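Local coordinates for mandelate racemase/muconate lactonizing enzyme, C-terminal domain protein (Paracoccus denitrificans, PDB 4DWD) that binds magnesium and probably acts as a hydro-lyase of the enolase superfamily, at residues Val204-Arg212 with Ala233-Ile243; Arg138-Ala148 with Ala179-Leu188. All coordinates share one frame; numbering follows the deposited sequence. Where two conformers were deposited one is given.

Contact 1: residues Val204-Arg212 with Ala233-Ile243; sequences VGGAIRVGR and AMGEVAQRLDI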
loop_
_atom_site.group_PDB
_atom_site.type_symbol
_atom_site.label_atom_id
_atom_site.label_comp_id
_atom_site.label_asym_id
_atom_site.label_seq_id
_atom_site.Cartn_x
_atom_site.Cartn_y
_atom_site.Cartn_z
ATOM N N VAL B 204 -14.439 -4.416 -16.794
ATOM C CA VAL B 204 -14.471 -4.640 -15.346
ATOM C C VAL B 204 -15.912 -4.568 -14.801
ATOM O O VAL B 204 -16.353 -5.453 -14.064
ATOM C CB VAL B 204 -13.571 -3.630 -14.610
ATOM C CG1 VAL B 204 -13.792 -3.692 -13.102
ATOM C CG2 VAL B 204 -12.105 -3.891 -14.946
ATOM N N GLY B 205 -16.657 -3.534 -15.191
ATOM C CA GLY B 205 -18.028 -3.385 -14.715
ATOM C C GLY B 205 -18.928 -4.512 -15.184
ATOM O O GLY B 205 -19.760 -5.012 -14.423
ATOM N N GLY B 206 -18.788 -4.912 -16.446
ATOM C CA GLY B 206 -19.578 -6.021 -16.975
ATOM C C GLY B 206 -19.257 -7.310 -16.243
ATOM O O GLY B 206 -20.149 -8.136 -15.990
ATOM N N ALA B 207 -17.973 -7.515 -15.946
ATOM C CA ALA B 207 -17.522 -8.710 -15.226
ATOM C C ALA B 207 -18.098 -8.794 -13.822
ATOM O O ALA B 207 -18.500 -9.859 -13.373
ATOM C CB ALA B 207 -16.005 -8.746 -15.159
ATOM N N ILE B 208 -18.132 -7.669 -13.119
ATOM C CA ILE B 208 -18.748 -7.605 -11.789
ATOM C C ILE B 208 -20.234 -7.971 -11.894
ATOM O O ILE B 208 -20.752 -8.783 -11.115
ATOM C CB ILE B 208 -18.586 -6.200 -11.147
ATOM C CG1 ILE B 208 -17.108 -5.844 -10.948
ATOM C CG2 ILE B 208 -19.330 -6.107 -9.813
ATOM C CD1 ILE B 208 -16.349 -6.837 -10.093
ATOM N N ARG B 209 -20.912 -7.378 -12.874
ATOM C CA ARG B 209 -22.346 -7.634 -13.071
ATOM C C ARG B 209 -22.632 -9.118 -13.365
ATOM O O ARG B 209 -23.494 -9.745 -12.722
ATOM C CB ARG B 209 -22.872 -6.736 -14.196
ATOM C CG ARG B 209 -24.375 -6.794 -14.404
ATOM C CD ARG B 209 -24.788 -5.843 -15.522
ATOM N NE ARG B 209 -26.238 -5.705 -15.608
ATOM C CZ ARG B 209 -26.962 -4.768 -14.996
ATOM N NH1 ARG B 209 -28.271 -4.760 -15.163
ATOM N NH2 ARG B 209 -26.395 -3.845 -14.216
ATOM N N VAL B 210 -21.899 -9.698 -14.309
ATOM C CA VAL B 210 -22.053 -11.126 -14.588
ATOM C C VAL B 210 -21.661 -11.986 -13.379
ATOM O O VAL B 210 -22.373 -12.928 -13.037
ATOM C CB VAL B 210 -21.262 -11.524 -15.850
ATOM C CG1 VAL B 210 -21.291 -13.030 -16.081
ATOM C CG2 VAL B 210 -21.857 -10.813 -17.050
ATOM N N GLY B 211 -20.542 -11.653 -12.736
ATOM C CA GLY B 211 -20.113 -12.348 -11.524
ATOM C C GLY B 211 -21.185 -12.437 -10.456
ATOM O O GLY B 211 -21.398 -13.511 -9.882
ATOM N N ARG B 212 -21.869 -11.321 -10.178
ATOM C CA ARG B 212 -22.936 -11.345 -9.172
ATOM C C ARG B 212 -24.084 -12.249 -9.592
ATOM O O ARG B 212 -24.637 -12.977 -8.762
ATOM C CB ARG B 212 -23.450 -9.938 -8.865
ATOM C CG ARG B 212 -22.419 -9.040 -8.200
ATOM C CD ARG B 212 -21.804 -9.681 -6.953
ATOM N NE ARG B 212 -21.008 -8.680 -6.244
ATOM C CZ ARG B 212 -20.086 -8.947 -5.327
ATOM N NH1 ARG B 212 -19.838 -10.205 -4.953
ATOM N NH2 ARG B 212 -19.440 -7.935 -4.757
ATOM N N ALA B 233 -6.603 -5.405 -13.661
ATOM C CA ALA B 233 -8.063 -5.527 -13.683
ATOM C C ALA B 233 -8.529 -6.948 -13.387
ATOM O O ALA B 233 -9.524 -7.141 -12.678
ATOM C CB ALA B 233 -8.613 -5.063 -15.015
HETATM N N MSE B 234 -7.812 -7.937 -13.920
HETATM C CA MSE B 234 -8.156 -9.338 -13.656
HETATM C C MSE B 234 -8.126 -9.631 -12.182
HETATM O O MSE B 234 -9.072 -10.198 -11.639
HETATM C CB MSE B 234 -7.163 -10.221 -14.407
HETATM C CG MSE B 234 -7.528 -11.707 -14.403
HETATM SE SE MSE B 234 -8.984 -12.174 -15.655
HETATM C CE MSE B 234 -7.903 -11.928 -17.280
ATOM N N GLY B 235 -7.052 -9.219 -11.512
ATOM C CA GLY B 235 -6.925 -9.451 -10.076
ATOM C C GLY B 235 -7.894 -8.620 -9.248
ATOM O O GLY B 235 -8.352 -9.058 -8.198
ATOM N N GLU B 236 -8.194 -7.410 -9.722
ATOM C CA GLU B 236 -9.172 -6.540 -9.055
ATOM C C GLU B 236 -10.550 -7.198 -9.057
ATOM O O GLU B 236 -11.235 -7.254 -8.019
ATOM C CB GLU B 236 -9.244 -5.179 -9.743
ATOM C CG GLU B 236 -10.343 -4.282 -9.187
ATOM C CD GLU B 236 -10.372 -2.921 -9.849
ATOM O OE1 GLU B 236 -9.296 -2.290 -9.936
ATOM O OE2 GLU B 236 -11.471 -2.480 -10.260
ATOM N N VAL B 237 -10.938 -7.721 -10.225
ATOM C CA VAL B 237 -12.234 -8.373 -10.334
ATOM C C VAL B 237 -12.248 -9.601 -9.430
ATOM O O VAL B 237 -13.245 -9.839 -8.719
ATOM C CB VAL B 237 -12.557 -8.737 -11.800
ATOM C CG1 VAL B 237 -13.767 -9.677 -11.904
ATOM C CG2 VAL B 237 -12.778 -7.471 -12.623
ATOM N N ALA B 238 -11.135 -10.342 -9.402
ATOM C CA ALA B 238 -11.020 -11.517 -8.528
ATOM C C ALA B 238 -11.232 -11.146 -7.049
ATOM O O ALA B 238 -11.915 -11.859 -6.318
ATOM C CB ALA B 238 -9.660 -12.191 -8.729
ATOM N N GLN B 239 -10.656 -10.036 -6.610
ATOM C CA GLN B 239 -10.776 -9.656 -5.212
ATOM C C GLN B 239 -12.117 -9.030 -4.877
ATOM O O GLN B 239 -12.546 -9.102 -3.736
ATOM C CB GLN B 239 -9.632 -8.737 -4.803
ATOM C CG GLN B 239 -8.291 -9.452 -4.732
ATOM C CD GLN B 239 -8.231 -10.495 -3.631
ATOM O OE1 GLN B 239 -8.632 -10.238 -2.485
ATOM N NE2 GLN B 239 -7.740 -11.682 -3.968
ATOM N N ARG B 240 -12.772 -8.434 -5.873
ATOM C CA ARG B 240 -14.060 -7.757 -5.639
ATOM C C ARG B 240 -15.214 -8.751 -5.541
ATOM O O ARG B 240 -16.163 -8.499 -4.821
ATOM C CB ARG B 240 -14.326 -6.710 -6.722
ATOM C CG ARG B 240 -13.501 -5.451 -6.501
ATOM C CD ARG B 240 -13.555 -4.471 -7.652
ATOM N NE ARG B 240 -14.840 -3.786 -7.673
ATOM C CZ ARG B 240 -15.155 -2.821 -8.522
ATOM N NH1 ARG B 240 -14.275 -2.425 -9.438
ATOM N NH2 ARG B 240 -16.358 -2.263 -8.457
ATOM N N LEU B 241 -15.115 -9.876 -6.241
ATOM C CA LEU B 241 -16.178 -10.885 -6.277
ATOM C C LEU B 241 -16.001 -11.961 -5.219
ATOM O O LEU B 241 -14.922 -12.086 -4.614
ATOM C CB LEU B 241 -16.241 -11.532 -7.665
ATOM C CG LEU B 241 -16.743 -10.618 -8.782
ATOM C CD1 LEU B 241 -16.606 -11.396 -10.076
ATOM C CD2 LEU B 241 -18.205 -10.233 -8.558
ATOM N N ASP B 242 -17.068 -12.734 -4.999
ATOM C CA ASP B 242 -17.009 -13.918 -4.145
ATOM C C ASP B 242 -16.723 -15.169 -4.971
ATOM O O ASP B 242 -15.926 -16.015 -4.560
ATOM C CB ASP B 242 -18.322 -14.105 -3.374
ATOM C CG ASP B 242 -18.553 -13.038 -2.316
ATOM O OD1 ASP B 242 -17.583 -12.362 -1.889
ATOM O OD2 ASP B 242 -19.728 -12.892 -1.924
ATOM N N ILE B 243 -17.382 -15.297 -6.121
ATOM C CA ILE B 243 -17.117 -16.437 -7.024
ATOM C C ILE B 243 -15.628 -16.417 -7.383
ATOM O O ILE B 243 -15.040 -15.357 -7.560
ATOM C CB ILE B 243 -18.005 -16.407 -8.291
ATOM C CG1 ILE B 243 -17.782 -17.679 -9.141
ATOM C CG2 ILE B 243 -17.772 -15.138 -9.117
ATOM C CD1 ILE B 243 -18.839 -17.882 -10.211
HETATM O O HOH W 1 -17.694 -9.833 -2.914
#

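Contact 2: residues Arg138-Ala148 with Ala179-Leu188; sequences RSVDEVVREVA and AKARAVRELL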
loop_
_atom_site.group_PDB
_atom_site.type_symbol
_atom_site.label_atom_id
_atom_site.label_comp_id
_atom_site.label_asym_id
_atom_site.label_seq_id
_atom_site.Cartn_x
_atom_site.Cartn_y
_atom_site.Cartn_z
ATOM N N ARG B 138 -24.652 -19.506 -29.724
ATOM C CA ARG B 138 -25.817 -20.387 -29.586
ATOM C C ARG B 138 -27.018 -19.657 -29.004
ATOM O O ARG B 138 -26.858 -18.695 -28.264
ATOM C CB ARG B 138 -25.491 -21.553 -28.658
ATOM C CG ARG B 138 -24.567 -22.580 -29.250
ATOM C CD ARG B 138 -24.456 -23.793 -28.345
ATOM N NE ARG B 138 -23.638 -24.796 -29.016
ATOM C CZ ARG B 138 -22.452 -25.208 -28.586
ATOM N NH1 ARG B 138 -21.960 -24.742 -27.450
ATOM N NH2 ARG B 138 -21.768 -26.102 -29.285
ATOM N N SER B 139 -28.217 -20.140 -29.329
ATOM C CA SER B 139 -29.418 -19.774 -28.586
ATOM C C SER B 139 -29.401 -20.491 -27.230
ATOM O O SER B 139 -28.656 -21.449 -27.028
ATOM C CB SER B 139 -30.670 -20.202 -29.353
ATOM O OG SER B 139 -30.710 -21.618 -29.444
ATOM N N VAL B 140 -30.248 -20.040 -26.306
ATOM C CA VAL B 140 -30.368 -20.704 -25.014
ATOM C C VAL B 140 -30.667 -22.202 -25.164
ATOM O O VAL B 140 -30.031 -23.027 -24.508
ATOM C CB VAL B 140 -31.448 -20.032 -24.127
ATOM C CG1 VAL B 140 -31.719 -20.859 -22.874
ATOM C CG2 VAL B 140 -31.030 -18.624 -23.727
ATOM N N ASP B 141 -31.618 -22.562 -26.029
ATOM C CA ASP B 141 -31.968 -23.972 -26.174
ATOM C C ASP B 141 -30.802 -24.781 -26.733
ATOM O O ASP B 141 -30.635 -25.947 -26.378
ATOM C CB ASP B 141 -33.232 -24.178 -27.030
ATOM C CG ASP B 141 -33.062 -23.681 -28.463
ATOM O OD1 ASP B 141 -32.654 -24.471 -29.333
ATOM O OD2 ASP B 141 -33.325 -22.491 -28.705
ATOM N N GLU B 142 -29.994 -24.151 -27.585
ATOM C CA GLU B 142 -28.814 -24.826 -28.143
ATOM C C GLU B 142 -27.732 -25.054 -27.085
ATOM O O GLU B 142 -27.069 -26.100 -27.070
ATOM C CB GLU B 142 -28.253 -24.052 -29.336
ATOM C CG GLU B 142 -29.061 -24.252 -30.607
ATOM C CD GLU B 142 -28.888 -23.145 -31.628
ATOM O OE1 GLU B 142 -28.044 -22.241 -31.427
ATOM O OE2 GLU B 142 -29.617 -23.188 -32.645
ATOM N N VAL B 143 -27.564 -24.084 -26.184
ATOM C CA VAL B 143 -26.630 -24.262 -25.086
ATOM C C VAL B 143 -27.074 -25.443 -24.218
ATOM O O VAL B 143 -26.288 -26.349 -23.922
ATOM C CB VAL B 143 -26.524 -22.990 -24.221
ATOM C CG1 VAL B 143 -25.648 -23.253 -23.004
ATOM C CG2 VAL B 143 -25.983 -21.818 -25.032
ATOM N N VAL B 144 -28.345 -25.434 -23.822
ATOM C CA VAL B 144 -28.882 -26.513 -22.998
ATOM C C VAL B 144 -28.735 -27.885 -23.680
ATOM O O VAL B 144 -28.285 -28.841 -23.060
ATOM C CB VAL B 144 -30.333 -26.222 -22.567
ATOM C CG1 VAL B 144 -30.929 -27.419 -21.825
ATOM C CG2 VAL B 144 -30.356 -24.963 -21.702
ATOM N N ARG B 145 -29.072 -27.950 -24.968
ATOM C CA ARG B 145 -28.971 -29.206 -25.706
ATOM C C ARG B 145 -27.543 -29.756 -25.710
ATOM O O ARG B 145 -27.333 -30.948 -25.460
ATOM C CB ARG B 145 -29.495 -29.046 -27.135
ATOM C CG ARG B 145 -29.529 -30.375 -27.878
ATOM C CD ARG B 145 -30.121 -30.277 -29.267
ATOM N NE ARG B 145 -30.285 -31.612 -29.850
ATOM C CZ ARG B 145 -31.310 -32.447 -29.628
ATOM N NH1 ARG B 145 -32.330 -32.124 -28.820
ATOM N NH2 ARG B 145 -31.310 -33.631 -30.225
ATOM N N GLU B 146 -26.567 -28.892 -25.973
ATOM C CA GLU B 146 -25.185 -29.345 -26.056
ATOM C C GLU B 146 -24.656 -29.747 -24.683
ATOM O O GLU B 146 -23.951 -30.755 -24.559
ATOM C CB GLU B 146 -24.307 -28.275 -26.709
ATOM C CG GLU B 146 -22.832 -28.662 -26.869
ATOM C CD GLU B 146 -22.558 -29.887 -27.743
ATOM O OE1 GLU B 146 -23.463 -30.445 -28.411
ATOM O OE2 GLU B 146 -21.384 -30.301 -27.762
ATOM N N VAL B 147 -24.989 -28.980 -23.643
ATOM C CA VAL B 147 -24.568 -29.374 -22.298
ATOM C C VAL B 147 -25.152 -30.746 -21.926
ATOM O O VAL B 147 -24.433 -31.618 -21.434
ATOM C CB VAL B 147 -24.928 -28.309 -21.235
ATOM C CG1 VAL B 147 -24.642 -28.827 -19.829
ATOM C CG2 VAL B 147 -24.165 -27.014 -21.503
ATOM N N ALA B 148 -26.450 -30.945 -22.178
ATOM C CA ALA B 148 -27.089 -32.221 -21.862
ATOM C C ALA B 148 -26.405 -33.362 -22.618
ATOM O O ALA B 148 -26.159 -34.425 -22.048
ATOM C CB ALA B 148 -28.573 -32.174 -22.191
ATOM N N ALA B 179 -28.963 -15.401 -18.925
ATOM C CA ALA B 179 -30.059 -16.339 -19.255
ATOM C C ALA B 179 -29.550 -17.743 -19.597
ATOM O O ALA B 179 -30.153 -18.747 -19.204
ATOM C CB ALA B 179 -30.947 -15.783 -20.368
ATOM N N LYS B 180 -28.423 -17.815 -20.306
ATOM C CA LYS B 180 -27.824 -19.099 -20.668
ATOM C C LYS B 180 -27.282 -19.760 -19.401
ATOM O O LYS B 180 -27.478 -20.956 -19.177
ATOM C CB LYS B 180 -26.714 -18.894 -21.697
ATOM C CG LYS B 180 -27.263 -18.550 -23.078
ATOM C CD LYS B 180 -26.192 -18.006 -24.006
ATOM C CE LYS B 180 -26.787 -17.785 -25.388
ATOM N NZ LYS B 180 -25.816 -17.096 -26.283
ATOM N N ALA B 181 -26.603 -18.980 -18.559
ATOM C CA ALA B 181 -26.096 -19.536 -17.294
ATOM C C ALA B 181 -27.241 -20.064 -16.420
ATOM O O ALA B 181 -27.123 -21.139 -15.826
ATOM C CB ALA B 181 -25.265 -18.501 -16.547
ATOM N N ARG B 182 -28.354 -19.328 -16.387
ATOM C CA ARG B 182 -29.530 -19.739 -15.620
ATOM C C ARG B 182 -30.115 -21.038 -16.158
ATOM O O ARG B 182 -30.418 -21.958 -15.394
ATOM C CB ARG B 182 -30.590 -18.625 -15.606
ATOM C CG ARG B 182 -31.878 -19.017 -14.885
ATOM C CD ARG B 182 -32.824 -17.833 -14.759
ATOM N NE ARG B 182 -32.457 -17.024 -13.594
ATOM C CZ ARG B 182 -32.930 -17.222 -12.362
ATOM N NH1 ARG B 182 -33.806 -18.187 -12.122
ATOM N NH2 ARG B 182 -32.534 -16.442 -11.370
ATOM N N ALA B 183 -30.258 -21.118 -17.481
ATOM C CA ALA B 183 -30.832 -22.312 -18.095
ATOM C C ALA B 183 -29.976 -23.556 -17.831
ATOM O O ALA B 183 -30.504 -24.662 -17.645
ATOM C CB ALA B 183 -31.014 -22.089 -19.578
ATOM N N VAL B 184 -28.653 -23.374 -17.828
ATOM C CA VAL B 184 -27.742 -24.478 -17.561
ATOM C C VAL B 184 -27.851 -24.940 -16.104
ATOM O O VAL B 184 -27.867 -26.141 -15.840
ATOM C CB VAL B 184 -26.287 -24.153 -18.004
ATOM C CG1 VAL B 184 -25.309 -25.231 -17.525
ATOM C CG2 VAL B 184 -26.230 -24.040 -19.536
ATOM N N ARG B 185 -27.966 -23.997 -15.172
ATOM C CA ARG B 185 -28.204 -24.365 -13.767
ATOM C C ARG B 185 -29.501 -25.171 -13.634
ATOM O O ARG B 185 -29.547 -26.169 -12.919
ATOM C CB ARG B 185 -28.219 -23.122 -12.873
ATOM C CG ARG B 185 -28.796 -23.352 -11.476
ATOM C CD ARG B 185 -27.996 -24.356 -10.657
ATOM N NE ARG B 185 -26.684 -23.825 -10.303
ATOM C CZ ARG B 185 -25.643 -24.551 -9.898
ATOM N NH1 ARG B 185 -25.718 -25.876 -9.791
ATOM N NH2 ARG B 185 -24.511 -23.930 -9.600
ATOM N N GLU B 186 -30.547 -24.734 -14.330
ATOM C CA GLU B 186 -31.832 -25.429 -14.250
ATOM C C GLU B 186 -31.743 -26.852 -14.804
ATOM O O GLU B 186 -32.344 -27.789 -14.260
ATOM C CB GLU B 186 -32.925 -24.612 -14.948
ATOM C CG GLU B 186 -33.243 -23.339 -14.171
ATOM C CD GLU B 186 -34.291 -22.452 -14.802
ATOM O OE1 GLU B 186 -34.948 -22.875 -15.779
ATOM O OE2 GLU B 186 -34.468 -21.325 -14.290
ATOM N N LEU B 187 -30.982 -27.015 -15.880
ATOM C CA LEU B 187 -30.750 -28.341 -16.449
ATOM C C LEU B 187 -30.014 -29.278 -15.496
ATOM O O LEU B 187 -30.425 -30.425 -15.290
ATOM C CB LEU B 187 -29.963 -28.225 -17.760
ATOM C CG LEU B 187 -29.425 -29.514 -18.387
ATOM C CD1 LEU B 187 -30.559 -30.294 -19.037
ATOM C CD2 LEU B 187 -28.334 -29.206 -19.400
ATOM N N LEU B 188 -28.915 -28.788 -14.930
ATOM C CA LEU B 188 -27.986 -29.642 -14.199
ATOM C C LEU B 188 -28.389 -29.885 -12.750
ATOM O O LEU B 188 -27.926 -30.838 -12.124
ATOM C CB LEU B 188 -26.566 -29.078 -14.278
ATOM C CG LEU B 188 -25.987 -29.033 -15.692
ATOM C CD1 LEU B 188 -24.598 -28.428 -15.636
ATOM C CD2 LEU B 188 -25.962 -30.414 -16.354
#

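Contact 1: residues Val204-Arg212 with Ala233-Ile243
Two neighbouring outer helices of the TIM barrel, 204-212 and 233-240, run side by side in the same sense, their axes 10.2 Å apart at closest and inclined by 30°. Val-204 is a knob in the hole made by Ala-233, Glu-236, Val-237 and Arg-240: CG2 rests on Ala-233 CB at 3.7 Å, while CG1 reaches Val-237 CG2. A branched, compact valine suits this, since each methyl serves a different wall. Glu-236 OE2 takes a hydrogen bond from Arg-240 NH1 (2.9 Å), lying in the guanidinium plane, and in the conformer given Ile-208 CD1 covers one face of that group. Arg-240 NH2 reaches Leu-241 O of the second subunit.

At the far end Leu-241 turns out of the helix and lays CD1 against Gly-211 CA at 3.9 Å, where even a CB would collide. Arg-212, bent at chi2 (-53°), turns one guanidinium face to Leu-241 CD2, 3.7 Å from the plane. It also salt-bridges Glu-215 and, through NE, Asp-242 of the second subunit; Asp-242 OD2 of this chain likewise pairs with Arg-212 NE of the third subunit. A methionine in its place would probably leave both carboxylates without their cationic mate and the bridging water without a donor. That water, in the guanidinium plane, accepts from Arg-212 NH1 at 3.0 Å and lies 2.7 Å from Asp-242 OD1.

Contact 2: residues Arg138-Ala148 with Ala179-Leu188
Val-140, Val-143, Val-144 and Val-147 form the face by which helix 140-148 packs on helix 179-188, another pair of adjacent outer helices of the TIM barrel; the axes approach to 9.3 Å and diverge by 38°. Such close packing suits the small Ala-183, whose CB receives Val-140 CG1 and Val-144 CG2, each at 3.6 Å. Deeper in, Val-143 CG1 meets Val-184 CG2 at 3.6 Å, the two side chains nearly perpendicular. Strand 158-162 underlies this layer, with Ile-161 touching both Val-147 and Val-184.

Lys-180 spans the apolar and polar parts of the contact. From CB its CG lies opposite the carbonyl carbon (chi1 -73°), and the chain then runs extended. CG passes Val-140 CG2 at 3.8 Å and Val-143 CG2 slightly farther off; CD also lies against Val-143 CG2; CE comes up to the carbonyl of Arg-138. NZ donates to Arg-138 O at 2.8 Å, nearly in line with the C=O bond (160°), and also bonds Asn-135 O. A lysine fits because its methylenes can cover valines while its amine serves backbone carbonyls just ahead of the helix.

That helix start is a capping box: Ser-139 OG accepts from Glu-142 N, and Glu-142 OE1 from Ser-139 N. At the other end Leu-187 runs antiparallel alongside Val-144 and Val-147, bringing CD2 to 3.7 Å from Val-147 CG1.

In the fold
From the N terminus the chain first builds the antiparallel sheet and helices of the capping domain, then enters the barrel at strand 125-132. Strand 125-132, helix 140-154 and strand 158-162 make a beta-alpha-beta crossover, and contact 2 closes a loop of 30 residues by packing helix 174-188 beside the first helix. Strand 194-197, bearing the metal-site residue Asp-197, follows before contact 1 closes its own loop of 20 residues around strand 221-223, which ends at Glu-223. The loops stand in series, neither nesting nor crossing; the nearest atoms of contacts 1 and 2 are about 7 Å apart. They join four successive outer helices in two adjacent pairs; contact 1 also faces other subunits, whereas contact 2 touches none.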